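Local structure of secreted effector protein sseI (4G29) at residues 30-33 with 34-38; 50-53 with 54-58; 104-107 with 108-111; 113-116 with 117-121. The protein is a secreted Salmonella virulence factor whose catalytic domain belongs to the cysteine protease superfamily and probably acts through a Cys-His-Asp triad. One frame throughout, in Å; residues are numbered along the deposited sequence.

Overall arrangement
All four contacts are local and follow one another along the chain of a papain-like domain. Contacts 1 and 2 close the C-terminal ends of two successive helices, 29-36 and 42-55; their centres lie about 19 Å apart and their nearest atoms about 6 Å. Contact 3 is a turn in the loop between strands 90-95 and 113-116, and contact 4, its immediate neighbour in sequence with centres about 15 Å away, leads from strand 113-116 into helix 117-126. Contact 4 comes closest to the probable triad of C42, H80 and D95, because W120 bonds to D95; L109 of contact 3 lies near the triad without touching it. Contacts 2 and 3 are farthest apart, about 27 Å between centres.

Contact 1. Residues 30-33 with 34-38; sequences IINN and KIMNP
K34 opens the last turn of helix 29-36 by donating its backbone N to I30 O at 3.0 Å. With CG anti to its own carbonyl carbon (chi1 -74°) and the chain extended beyond, K34 runs beside I30, and its CE lies 4.0 Å from I30 CG2. The ammonium end leaves the helix to bond S44 OG on helix 42-55, tying the two consecutive helices together. I35, the buried residue of the turn, repeats the backbone pattern with I31 O. Its CD1 crosses the CG2 branch of I31 at 3.7 Å, an apolar step along the face that packs on helix 18-26, where I31 meets L25 and I35 meets L22 and K26. M36, a selenomethionine, gives its N to N32 O. Its chain bends at chi3 (-50°), which brings the terminal CE obliquely to the ND2 end of the N32 amide, 3.8 Å from that nitrogen. N37 is held twice by N33. Its backbone N reaches N33 O at 2.9 Å, and its side-chain ND2 donates to N33 OD1 at 3.2 Å. The second bond is fairly straight and leaves close to the plane of the N37 amide, yet it arrives from above the N33 carbonyl plane, the two amides being turned 53° apart. P38 then carries the chain toward S97 and H99 in another loop. The asparagine pair is an addition particular to this helix; the four successive i to i+4 backbone bonds, the last made by the first residue to leave helical angles, mark an alpha-helical C-terminus passing into a loop.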
ATOM      1  N   ILE A  30      11.896   5.554  15.823  1.00 22.20           N
ATOM      2  CA  ILE A  30      11.807   4.252  15.159  1.00 20.87           C
ATOM      3  C   ILE A  30      11.057   4.405  13.797  1.00 19.98           C
ATOM      4  O   ILE A  30      11.519   3.893  12.725  1.00 18.76           O
ATOM      5  CB  ILE A  30      11.126   3.247  16.089  1.00 21.47           C
ATOM      6  CG1 ILE A  30      12.055   2.884  17.266  1.00 20.68           C
ATOM      7  CG2 ILE A  30      10.722   1.995  15.310  1.00 21.42           C
ATOM      8  CD1 ILE A  30      11.432   2.092  18.367  1.00 25.46           C
ATOM      9  N   ILE A  31       9.916   5.107  13.834  1.00 20.51           N
ATOM     10  CA  ILE A  31       9.171   5.369  12.571  1.00 19.18           C
ATOM     11  C   ILE A  31       9.994   6.238  11.602  1.00 18.33           C
ATOM     12  O   ILE A  31      10.030   5.952  10.399  1.00 20.49           O
ATOM     13  CB  ILE A  31       7.753   5.948  12.791  1.00 20.01           C
ATOM     14  CG1 ILE A  31       6.899   4.965  13.624  1.00 21.11           C
ATOM     15  CG2 ILE A  31       7.109   6.368  11.434  1.00 20.44           C
ATOM     16  CD1 ILE A  31       5.536   5.432  14.000  1.00 26.47           C
ATOM     17  N   ASN A  32      10.659   7.265  12.110  1.00 20.59           N
ATOM     18  CA  ASN A  32      11.530   8.077  11.304  1.00 21.40           C
ATOM     19  C   ASN A  32      12.585   7.225  10.577  1.00 21.28           C
ATOM     20  O   ASN A  32      12.795   7.403   9.383  1.00 21.44           O
ATOM     21  CB  ASN A  32      12.238   9.140  12.139  1.00 22.71           C
ATOM     22  CG  ASN A  32      12.960  10.114  11.270  1.00 26.97           C
ATOM     23  OD1 ASN A  32      12.390  10.648  10.312  1.00 31.03           O
ATOM     24  ND2 ASN A  32      14.237  10.266  11.513  1.00 32.37           N
ATOM     25  N   ASN A  33      13.196   6.286  11.284  1.00 22.63           N
ATOM     26  CA  ASN A  33      14.233   5.450  10.658  1.00 23.14           C
ATOM     27  C   ASN A  33      13.652   4.529   9.617  1.00 22.76           C
ATOM     28  O   ASN A  33      14.274   4.296   8.588  1.00 22.57           O
ATOM     29  CB  ASN A  33      15.020   4.628  11.621  1.00 26.56           C
ATOM     30  CG  ASN A  33      16.003   3.662  10.887  1.00 31.54           C
ATOM     31  OD1 ASN A  33      16.894   4.111  10.130  1.00 37.14           O
ATOM     32  ND2 ASN A  33      15.767   2.348  11.023  1.00 36.39           N
ATOM     33  N   LYS A  34      12.415   4.072   9.827  1.00 20.35           N
ATOM     34  CA  LYS A  34      11.796   3.175   8.870  1.00 19.93           C
ATOM     35  C   LYS A  34      11.322   3.943   7.621  1.00 19.60           C
ATOM     36  O   LYS A  34      11.331   3.426   6.520  1.00 20.08           O
ATOM     37  CB  LYS A  34      10.653   2.437   9.550  1.00 20.09           C
ATOM     38  CG  LYS A  34      11.148   1.353  10.504  1.00 23.11           C
ATOM     39  CD  LYS A  34      10.027   0.575  11.123  1.00 23.47           C
ATOM     40  CE  LYS A  34      10.601  -0.452  12.118  1.00 26.60           C
ATOM     41  NZ  LYS A  34       9.570  -1.444  12.648  1.00 32.79           N
ATOM     42  N   ILE A  35      10.940   5.200   7.776  1.00 19.52           N
ATOM     43  CA  ILE A  35      10.624   6.040   6.643  1.00 20.14           C
ATOM     44  C   ILE A  35      11.904   6.415   5.891  1.00 21.62           C
ATOM     45  O   ILE A  35      11.905   6.535   4.680  1.00 22.45           O
ATOM     46  CB  ILE A  35       9.771   7.285   7.063  1.00 20.85           C
ATOM     47  CG1 ILE A  35       8.408   6.816   7.553  1.00 19.04           C
ATOM     48  CG2 ILE A  35       9.642   8.255   5.918  1.00 22.71           C
ATOM     49  CD1 ILE A  35       7.527   7.981   8.105  1.00 20.15           C
HETATM   50  N   MSE A  36      12.989   6.647   6.602  1.00 20.64           N
HETATM   51  CA  MSE A  36      14.249   6.900   5.916  1.00 21.03           C
HETATM   52  C   MSE A  36      14.758   5.692   5.156  1.00 20.81           C
HETATM   53  O   MSE A  36      15.381   5.824   4.101  1.00 21.83           O
HETATM   54  CB  MSE A  36      15.317   7.376   6.926  1.00 21.93           C
HETATM   55  CG  MSE A  36      16.436   8.061   6.268  1.00 25.12           C
HETATM   56 SE   MSE A  36      17.764   8.791   7.462  1.00 31.14          SE
HETATM   57  CE  MSE A  36      16.531   9.707   8.597  1.00 33.22           C
ATOM     58  N   ASN A  37      14.493   4.505   5.711  1.00 19.67           N
ATOM     59  CA  ASN A  37      14.924   3.211   5.215  1.00 18.75           C
ATOM     60  C   ASN A  37      13.784   2.213   5.123  1.00 19.08           C
ATOM     61  O   ASN A  37      13.723   1.279   5.912  1.00 20.55           O
ATOM     62  CB  ASN A  37      16.056   2.667   6.081  1.00 19.14           C
ATOM     63  CG  ASN A  37      17.334   3.530   5.976  1.00 20.81           C
ATOM     64  OD1 ASN A  37      17.973   3.574   4.930  1.00 20.59           O
ATOM     65  ND2 ASN A  37      17.651   4.260   7.050  1.00 21.82           N
ATOM     66  N   PRO A  38      12.929   2.382   4.098  1.00 20.38           N
ATOM     67  CA  PRO A  38      11.621   1.700   4.045  1.00 21.91           C
ATOM     68  C   PRO A  38      11.682   0.277   3.548  1.00 22.52           C
ATOM     69  O   PRO A  38      10.693  -0.431   3.702  1.00 24.69           O
ATOM     70  CB  PRO A  38      10.853   2.561   3.040  1.00 22.20           C
ATOM     71  CG  PRO A  38      11.856   3.159   2.202  1.00 23.48           C
ATOM     72  CD  PRO A  38      12.972   3.476   3.129  1.00 21.26           C
TER

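Contact 2. Residues 50-53 with 54-58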
ATOM      1  N   SER A  50      -1.693   2.141  12.086  1.00 19.14           N
ATOM      2  CA  SER A  50      -3.091   1.987  12.548  1.00 19.05           C
ATOM      3  C   SER A  50      -3.318   2.649  13.912  1.00 20.30           C
ATOM      4  O   SER A  50      -4.317   3.373  14.111  1.00 20.89           O
ATOM      5  CB  SER A  50      -3.441   0.496  12.636  1.00 20.82           C
ATOM      6  OG  SER A  50      -4.745   0.335  13.171  1.00 25.90           O
ATOM      7  N   ASN A  51      -2.424   2.388  14.883  1.00 18.81           N
ATOM      8  CA  ASN A  51      -2.567   3.038  16.195  1.00 21.39           C
ATOM      9  C   ASN A  51      -2.606   4.561  16.057  1.00 21.46           C
ATOM     10  O   ASN A  51      -3.386   5.230  16.721  1.00 22.19           O
ATOM     11  CB  ASN A  51      -1.404   2.638  17.103  1.00 21.79           C
ATOM     12  CG  ASN A  51      -1.466   1.184  17.543  1.00 21.23           C
ATOM     13  OD1 ASN A  51      -2.464   0.475  17.300  1.00 22.69           O
ATOM     14  ND2 ASN A  51      -0.394   0.716  18.176  1.00 20.69           N
ATOM     15  N   PHE A  52      -1.709   5.084  15.232  1.00 21.01           N
ATOM     16  CA  PHE A  52      -1.621   6.515  14.971  1.00 20.94           C
ATOM     17  C   PHE A  52      -2.942   7.064  14.417  1.00 21.75           C
ATOM     18  O   PHE A  52      -3.481   8.063  14.900  1.00 24.88           O
ATOM     19  CB  PHE A  52      -0.469   6.837  14.023  1.00 20.82           C
ATOM     20  CG  PHE A  52      -0.323   8.302  13.758  1.00 22.76           C
ATOM     21  CD1 PHE A  52       0.343   9.116  14.649  1.00 26.17           C
ATOM     22  CD2 PHE A  52      -0.918   8.887  12.640  1.00 26.21           C
ATOM     23  CE1 PHE A  52       0.444  10.484  14.396  1.00 29.06           C
ATOM     24  CE2 PHE A  52      -0.849  10.254  12.419  1.00 25.66           C
ATOM     25  CZ  PHE A  52      -0.152  11.033  13.279  1.00 28.06           C
HETATM   26  N   MSE A  53      -3.430   6.425  13.369  1.00 22.63           N
HETATM   27  CA  MSE A  53      -4.661   6.843  12.727  1.00 22.69           C
HETATM   28  C   MSE A  53      -5.856   6.810  13.678  1.00 24.05           C
HETATM   29  O   MSE A  53      -6.673   7.766  13.713  1.00 25.70           O
HETATM   30  CB  MSE A  53      -4.897   5.963  11.475  1.00 21.49           C
HETATM   31  CG  MSE A  53      -3.838   6.147  10.376  1.00 23.58           C
HETATM   32 SE   MSE A  53      -4.237   4.944   8.934  1.00 28.00          SE
HETATM   33  CE  MSE A  53      -5.878   5.682   8.385  1.00 24.34           C
ATOM     34  N   ASN A  54      -5.935   5.787  14.506  1.00 24.06           N
ATOM     35  CA  ASN A  54      -7.032   5.613  15.420  1.00 27.36           C
ATOM     36  C   ASN A  54      -7.007   6.737  16.428  1.00 28.98           C
ATOM     37  O   ASN A  54      -8.025   7.343  16.741  1.00 30.26           O
ATOM     38  CB  ASN A  54      -6.973   4.241  16.087  1.00 27.66           C
ATOM     39  CG  ASN A  54      -7.946   4.111  17.200  1.00 34.41           C
ATOM     40  OD1 ASN A  54      -9.142   3.963  16.978  1.00 38.59           O
ATOM     41  ND2 ASN A  54      -7.444   4.165  18.425  1.00 39.06           N
ATOM     42  N   GLU A  55      -5.815   7.063  16.895  1.00 29.10           N
ATOM     43  CA  GLU A  55      -5.720   8.099  17.904  1.00 32.38           C
ATOM     44  C   GLU A  55      -6.006   9.511  17.298  1.00 32.01           C
ATOM     45  O   GLU A  55      -6.414  10.424  17.979  1.00 35.52           O
ATOM     46  CB  GLU A  55      -4.382   7.981  18.601  1.00 32.93           C
ATOM     47  CG  GLU A  55      -4.402   8.647  19.970  1.00 35.33           C
ATOM     48  CD  GLU A  55      -3.998  10.081  19.887  1.00 40.92           C
ATOM     49  OE1 GLU A  55      -3.322  10.422  18.872  1.00 40.65           O
ATOM     50  OE2 GLU A  55      -4.359  10.862  20.809  1.00 34.96           O
ATOM     51  N   LYS A  56      -5.860   9.650  15.993  1.00 30.54           N
ATOM     52  CA  LYS A  56      -6.195  10.865  15.309  1.00 32.51           C
ATOM     53  C   LYS A  56      -7.681  10.960  14.963  1.00 33.72           C
ATOM     54  O   LYS A  56      -8.112  12.002  14.442  1.00 35.58           O
ATOM     55  CB  LYS A  56      -5.319  11.057  14.080  1.00 32.65           C
ATOM     56  CG  LYS A  56      -3.855  11.412  14.330  1.00 31.81           C
ATOM     57  CD  LYS A  56      -3.679  12.409  15.475  1.00 34.38           C
ATOM     58  CE  LYS A  56      -2.250  12.620  15.855  1.00 34.86           C
ATOM     59  NZ  LYS A  56      -2.058  13.573  17.023  1.00 39.18           N
ATOM     60  N   GLY A  57      -8.462   9.914  15.259  1.00 32.63           N
ATOM     61  CA  GLY A  57      -9.911   9.907  14.986  1.00 33.71           C
ATOM     62  C   GLY A  57     -10.329   9.348  13.624  1.00 32.39           C
ATOM     63  O   GLY A  57     -11.464   9.594  13.192  1.00 32.54           O
ATOM     64  N   PHE A  58      -9.443   8.590  12.957  1.00 29.12           N
ATOM     65  CA  PHE A  58      -9.847   7.812  11.786  1.00 27.87           C
ATOM     66  C   PHE A  58     -10.557   6.587  12.344  1.00 28.40           C
ATOM     67  O   PHE A  58     -10.192   6.097  13.417  1.00 30.92           O
ATOM     68  CB  PHE A  58      -8.642   7.376  10.937  1.00 25.89           C
ATOM     69  CG  PHE A  58      -7.989   8.499  10.210  1.00 25.53           C
ATOM     70  CD1 PHE A  58      -8.296   8.741   8.874  1.00 26.82           C
ATOM     71  CD2 PHE A  58      -7.070   9.300  10.832  1.00 25.28           C
ATOM     72  CE1 PHE A  58      -7.726   9.766   8.203  1.00 28.97           C
ATOM     73  CE2 PHE A  58      -6.498  10.352  10.173  1.00 26.96           C
ATOM     74  CZ  PHE A  58      -6.799  10.576   8.846  1.00 30.32           C
TER
HETATM   75  O   HOH W   1      -4.471   3.927  19.144  1.00 24.23           O
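M53 and F52 dominate this helix end, each meeting a residue further along the chain, F58 for M53 and K56 for F52. The M53 carbonyl O receives the N of F58 at 3.0 Å in a well-aligned bond (159°), and a weak one from K56 N. The same oxygen lies in the plane of the F58 ring, at its edge, 3.3 Å from CD2. From its other end M53, a selenomethionine bent at chi3 (65°), brings CE off-centre over the F58 ring, 3.9 Å from CD1. F52 is covered on one face by K56. The K56 chain bends at chi2 (-40°), laying CG over the F52 ring, 4.1 Å from its centroid in a CH-pi contact, while CE passes CZ at 3.7 Å. The K56 ammonium continues to a salt bridge with E24 of helix 18-26, whose residues E24 and L25 also touch F52. On the outer side a water donates to N51 O and accepts from N54 ND2. G57 takes positive phi and donates its N to N54 O; with the F58 N to M53 O bond and the apolar M53-F58 contact, this is a Schellman motif terminating helix 42-55.

Contact 3. Residues 104-107 with 108-111; sequences RGMS and NLNG
M106 and L109 meet at the two ends of a tight turn, with CB of the selenomethionine 4.2 Å from L109 CD1. Only the root of the M106 side chain takes part: it extends through CG, its end leads away from L109, and the side chain touches F101. The backbone of the turn brings L109 CB to 3.4 Å from M106 O, and L109 sets CG anti to its own carbonyl carbon, from where CD1 reaches M106 CB. The backbone bond that shuts the turn, L109 N to M106 O at 3.0 Å, is reasonably straight at nitrogen (151°), but the donor stands above the carbonyl plane by 46°. S107 and N108 occupy the two corners of this type I beta turn. S107 points away from residues 108-111, its OG set between its own backbone N and carbonyl carbon (chi1 76°) and 4.0 Å from N108 OD1; N108 ND2 has its partner at M126 O. One residue further on, N110 CB rests 3.5 Å from S107 O. L109 is in addition the centre of an inverse gamma turn, marked by a weak 3.0 Å bond from N110 N to N108 O, and this second bend redirects the chain toward G111. The double turn belongs to the long loop between strands 90-95 and 113-116. L109 rests on K123 and Y124 of helix 117-126, the N108 amide reaches the end of that same helix at M126, and N110 OD1 accepts from N11 ND2 in the N-terminal stretch, just before strand 113-116 begins.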
ATOM      1  N   ARG A 104      12.995   0.565  -7.915  1.00 44.81           N
ATOM      2  CA  ARG A 104      12.565  -0.731  -8.504  1.00 45.63           C
ATOM      3  C   ARG A 104      11.570  -0.602  -9.644  1.00 45.29           C
ATOM      4  O   ARG A 104      10.650  -1.408  -9.773  1.00 46.00           O
ATOM      5  CB  ARG A 104      11.949  -1.595  -7.421  1.00 45.11           C
ATOM      6  CG  ARG A 104      12.942  -1.888  -6.362  1.00 48.12           C
ATOM      7  CD  ARG A 104      12.315  -2.387  -5.113  1.00 49.83           C
ATOM      8  NE  ARG A 104      13.384  -2.661  -4.153  1.00 55.50           N
ATOM      9  CZ  ARG A 104      13.404  -3.692  -3.313  1.00 59.32           C
ATOM     10  NH1 ARG A 104      12.396  -4.571  -3.296  1.00 60.34           N
ATOM     11  NH2 ARG A 104      14.430  -3.843  -2.484  1.00 61.39           N
ATOM     12  N   GLY A 105      11.745   0.428 -10.458  1.00 45.95           N
ATOM     13  CA  GLY A 105      10.874   0.673 -11.594  1.00 45.50           C
ATOM     14  C   GLY A 105       9.596   1.392 -11.248  1.00 43.10           C
ATOM     15  O   GLY A 105       8.668   1.407 -12.044  1.00 44.81           O
HETATM   16  N   MSE A 106       9.527   1.994 -10.061  1.00 40.77           N
HETATM   17  CA  MSE A 106       8.413   2.852  -9.717  1.00 38.04           C
HETATM   18  C   MSE A 106       8.951   4.136  -9.098  1.00 37.97           C
HETATM   19  O   MSE A 106       8.659   4.477  -7.955  1.00 35.26           O
HETATM   20  CB  MSE A 106       7.423   2.110  -8.801  1.00 36.36           C
HETATM   21  CG  MSE A 106       6.857   0.912  -9.516  1.00 38.18           C
HETATM   22 SE   MSE A 106       5.569  -0.046  -8.403  1.00 43.57          SE
HETATM   23  CE  MSE A 106       6.814  -1.432  -7.823  1.00 47.70           C
ATOM     24  N   SER A 107       9.717   4.865  -9.914  1.00 39.70           N
ATOM     25  CA  SER A 107      10.422   6.033  -9.445  1.00 40.25           C
ATOM     26  C   SER A 107       9.507   7.142  -8.998  1.00 39.00           C
ATOM     27  O   SER A 107       9.944   8.019  -8.229  1.00 38.96           O
ATOM     28  CB  SER A 107      11.350   6.582 -10.526  1.00 43.03           C
ATOM     29  OG  SER A 107      10.584   7.274 -11.498  1.00 45.22           O
ATOM     30  N   ASN A 108       8.274   7.146  -9.492  1.00 37.64           N
ATOM     31  CA  ASN A 108       7.267   8.126  -9.102  1.00 37.07           C
ATOM     32  C   ASN A 108       6.815   7.985  -7.647  1.00 34.90           C
ATOM     33  O   ASN A 108       6.299   8.936  -7.051  1.00 34.65           O
ATOM     34  CB  ASN A 108       6.063   8.073 -10.057  1.00 38.46           C
ATOM     35  CG  ASN A 108       6.399   8.583 -11.489  1.00 43.20           C
ATOM     36  OD1 ASN A 108       7.270   9.446 -11.674  1.00 48.88           O
ATOM     37  ND2 ASN A 108       5.705   8.047 -12.495  1.00 47.15           N
ATOM     38  N   LEU A 109       7.057   6.814  -7.065  1.00 33.32           N
ATOM     39  CA  LEU A 109       6.866   6.590  -5.635  1.00 31.16           C
ATOM     40  C   LEU A 109       8.119   7.048  -4.914  1.00 30.67           C
ATOM     41  O   LEU A 109       8.978   6.272  -4.544  1.00 30.64           O
ATOM     42  CB  LEU A 109       6.583   5.121  -5.335  1.00 30.22           C
ATOM     43  CG  LEU A 109       5.323   4.578  -6.029  1.00 29.94           C
ATOM     44  CD1 LEU A 109       4.956   3.179  -5.542  1.00 24.98           C
ATOM     45  CD2 LEU A 109       4.150   5.514  -5.848  1.00 28.32           C
ATOM     46  N   ASN A 110       8.231   8.361  -4.770  1.00 30.60           N
ATOM     47  CA  ASN A 110       9.445   8.972  -4.329  1.00 30.61           C
ATOM     48  C   ASN A 110       9.369   9.564  -2.930  1.00 28.77           C
ATOM     49  O   ASN A 110      10.261  10.276  -2.512  1.00 29.49           O
ATOM     50  CB  ASN A 110       9.866  10.054  -5.332  1.00 33.07           C
ATOM     51  CG  ASN A 110       8.829  11.155  -5.515  1.00 32.93           C
ATOM     52  OD1 ASN A 110       7.966  11.405  -4.663  1.00 35.98           O
ATOM     53  ND2 ASN A 110       8.961  11.879  -6.624  1.00 39.18           N
ATOM     54  N   GLY A 111       8.315   9.234  -2.201  1.00 27.03           N
ATOM     55  CA  GLY A 111       8.253   9.544  -0.789  1.00 25.93           C
ATOM     56  C   GLY A 111       7.090   8.869  -0.121  1.00 24.52           C
ATOM     57  O   GLY A 111       6.229   8.277  -0.793  1.00 22.80           O
TER

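Contact 4. Residues 113-116 with 117-121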
ATOM      1  N   LEU A 113       3.466   8.326   1.279  1.00 22.08           N
ATOM      2  CA  LEU A 113       2.177   8.813   0.779  1.00 21.78           C
ATOM      3  C   LEU A 113       1.173   8.842   1.925  1.00 21.52           C
ATOM      4  O   LEU A 113       1.056   7.906   2.665  1.00 21.17           O
ATOM      5  CB  LEU A 113       1.619   7.859  -0.291  1.00 21.29           C
ATOM      6  CG  LEU A 113       2.520   7.553  -1.479  1.00 22.43           C
ATOM      7  CD1 LEU A 113       1.861   6.479  -2.369  1.00 20.79           C
ATOM      8  CD2 LEU A 113       2.937   8.837  -2.213  1.00 22.87           C
ATOM      9  N   ILE A 114       0.431   9.944   2.016  1.00 21.09           N
ATOM     10  CA  ILE A 114      -0.813   9.986   2.808  1.00 21.00           C
ATOM     11  C   ILE A 114      -1.819  10.706   1.890  1.00 21.33           C
ATOM     12  O   ILE A 114      -1.725  11.927   1.667  1.00 23.00           O
ATOM     13  CB  ILE A 114      -0.634  10.733   4.131  1.00 22.25           C
ATOM     14  CG1 ILE A 114       0.488  10.130   4.979  1.00 21.44           C
ATOM     15  CG2 ILE A 114      -1.990  10.734   4.972  1.00 24.53           C
ATOM     16  CD1 ILE A 114       0.800  10.937   6.251  1.00 23.56           C
ATOM     17  N   LEU A 115      -2.759   9.942   1.353  1.00 21.51           N
ATOM     18  CA  LEU A 115      -3.580  10.368   0.254  1.00 22.42           C
ATOM     19  C   LEU A 115      -5.001   9.920   0.433  1.00 22.11           C
ATOM     20  O   LEU A 115      -5.252   8.983   1.153  1.00 22.53           O
ATOM     21  CB  LEU A 115      -3.089   9.797  -1.072  1.00 22.05           C
ATOM     22  CG  LEU A 115      -1.725  10.279  -1.615  1.00 23.16           C
ATOM     23  CD1 LEU A 115      -1.310   9.464  -2.790  1.00 24.04           C
ATOM     24  CD2 LEU A 115      -1.873  11.772  -2.024  1.00 26.33           C
ATOM     25  N   SER A 116      -5.957  10.542  -0.258  1.00 21.94           N
ATOM     26  CA  SER A 116      -7.272   9.884  -0.308  1.00 23.71           C
ATOM     27  C   SER A 116      -7.153   8.536  -1.021  1.00 22.77           C
ATOM     28  O   SER A 116      -6.175   8.281  -1.739  1.00 23.86           O
ATOM     29  CB  SER A 116      -8.313  10.726  -1.031  1.00 26.02           C
ATOM     30  OG  SER A 116      -8.130  10.675  -2.450  1.00 27.11           O
ATOM     31  N   ALA A 117      -8.138   7.662  -0.849  1.00 24.28           N
ATOM     32  CA  ALA A 117      -8.057   6.352  -1.494  1.00 23.43           C
ATOM     33  C   ALA A 117      -8.002   6.537  -3.003  1.00 24.52           C
ATOM     34  O   ALA A 117      -7.289   5.827  -3.679  1.00 23.53           O
ATOM     35  CB  ALA A 117      -9.228   5.479  -1.131  1.00 25.89           C
ATOM     36  N   ASP A 118      -8.749   7.488  -3.561  1.00 26.70           N
ATOM     37  CA  ASP A 118      -8.743   7.634  -4.996  1.00 27.25           C
ATOM     38  C   ASP A 118      -7.399   8.191  -5.460  1.00 26.35           C
ATOM     39  O   ASP A 118      -6.941   7.818  -6.551  1.00 27.08           O
ATOM     40  CB  ASP A 118      -9.869   8.550  -5.473  1.00 29.52           C
ATOM     41  CG  ASP A 118     -11.244   7.879  -5.434  1.00 32.87           C
ATOM     42  OD1 ASP A 118     -11.389   6.677  -5.144  1.00 34.50           O
ATOM     43  OD2 ASP A 118     -12.211   8.579  -5.712  1.00 37.38           O
ATOM     44  N   GLU A 119      -6.797   9.096  -4.668  1.00 24.92           N
ATOM     45  CA  GLU A 119      -5.515   9.674  -5.035  1.00 24.93           C
ATOM     46  C   GLU A 119      -4.446   8.612  -4.968  1.00 23.90           C
ATOM     47  O   GLU A 119      -3.535   8.595  -5.799  1.00 24.44           O
ATOM     48  CB  GLU A 119      -5.157  10.860  -4.150  1.00 25.31           C
ATOM     49  CG  GLU A 119      -5.981  12.070  -4.352  1.00 28.45           C
ATOM     50  CD  GLU A 119      -5.843  13.108  -3.258  1.00 31.05           C
ATOM     51  OE1 GLU A 119      -5.516  12.789  -2.099  1.00 26.84           O
ATOM     52  OE2 GLU A 119      -6.114  14.294  -3.571  1.00 34.75           O
ATOM     53  N   TRP A 120      -4.563   7.702  -3.984  1.00 21.86           N
ATOM     54  CA  TRP A 120      -3.596   6.621  -3.794  1.00 21.95           C
ATOM     55  C   TRP A 120      -3.599   5.697  -5.045  1.00 22.07           C
ATOM     56  O   TRP A 120      -2.562   5.379  -5.639  1.00 22.38           O
ATOM     57  CB  TRP A 120      -3.894   5.870  -2.515  1.00 20.20           C
ATOM     58  CG  TRP A 120      -2.941   4.712  -2.191  1.00 17.72           C
ATOM     59  CD1 TRP A 120      -1.766   4.797  -1.510  1.00 19.08           C
ATOM     60  CD2 TRP A 120      -3.086   3.349  -2.590  1.00 19.52           C
ATOM     61  NE1 TRP A 120      -1.165   3.576  -1.439  1.00 18.70           N
ATOM     62  CE2 TRP A 120      -1.971   2.651  -2.084  1.00 15.85           C
ATOM     63  CE3 TRP A 120      -4.066   2.626  -3.295  1.00 20.23           C
ATOM     64  CZ2 TRP A 120      -1.808   1.336  -2.260  1.00 18.82           C
ATOM     65  CZ3 TRP A 120      -3.870   1.281  -3.488  1.00 19.86           C
ATOM     66  CH2 TRP A 120      -2.756   0.646  -2.965  1.00 22.16           C
ATOM     67  N   VAL A 121      -4.786   5.335  -5.509  1.00 22.76           N
ATOM     68  CA  VAL A 121      -4.886   4.492  -6.679  1.00 23.30           C
ATOM     69  C   VAL A 121      -4.263   5.173  -7.908  1.00 24.26           C
ATOM     70  O   VAL A 121      -3.578   4.545  -8.714  1.00 23.54           O
ATOM     71  CB  VAL A 121      -6.353   4.153  -6.962  1.00 24.59           C
ATOM     72  CG1 VAL A 121      -6.462   3.510  -8.359  1.00 26.12           C
ATOM     73  CG2 VAL A 121      -6.873   3.239  -5.938  1.00 24.18           C
TER
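S116 and E119 hold each other by reciprocal bonds at the point where strand 113-116 becomes helix 117-126, and the contact is tightest here. E119 N donates to S116 OG at 3.0 Å, while S116 N donates to E119 OE1 at 2.9 Å, nearly straight. The carboxylate oxygen is met on its anti side, 24° out of the carboxylate plane. S116 OG lies between its own N and carbonyl carbon (chi1 76°), which points it forward to the first turn; the E119 chain reaches back extended beyond CG, its CG 3.2 Å from S116 OG. This is a capping box with S116 as N-cap. It joins helix 117-126 directly to the outermost counted strand of the antiparallel sheet, whose I114 also bonds the backbone of N11 and T13; the N-to-C directions of segments 113-116 and 117-121 differ by 120°. The glutamate has outside partners too: OE2 bonds Y10 OH and OE1 takes a weak bond from T13 OG1. Beneath the cap, W120 N bonds S116 O at 2.8 Å, and L115 lies against the turn, its CD1 3.8 Å from W120 CA and its CD2 equally near E119 OE1. Packing is thinner toward the start of the strand, where the L113 and W120 side chains cross at about a right angle, with L113 CD1 4.1 Å from W120 CD1. The indole is fixed from outside, NE1 bonding D95 OD2 of the probable triad. On the solvent side D118 is exposed; of its side chain, CB comes to 4.1 Å from S116 OG.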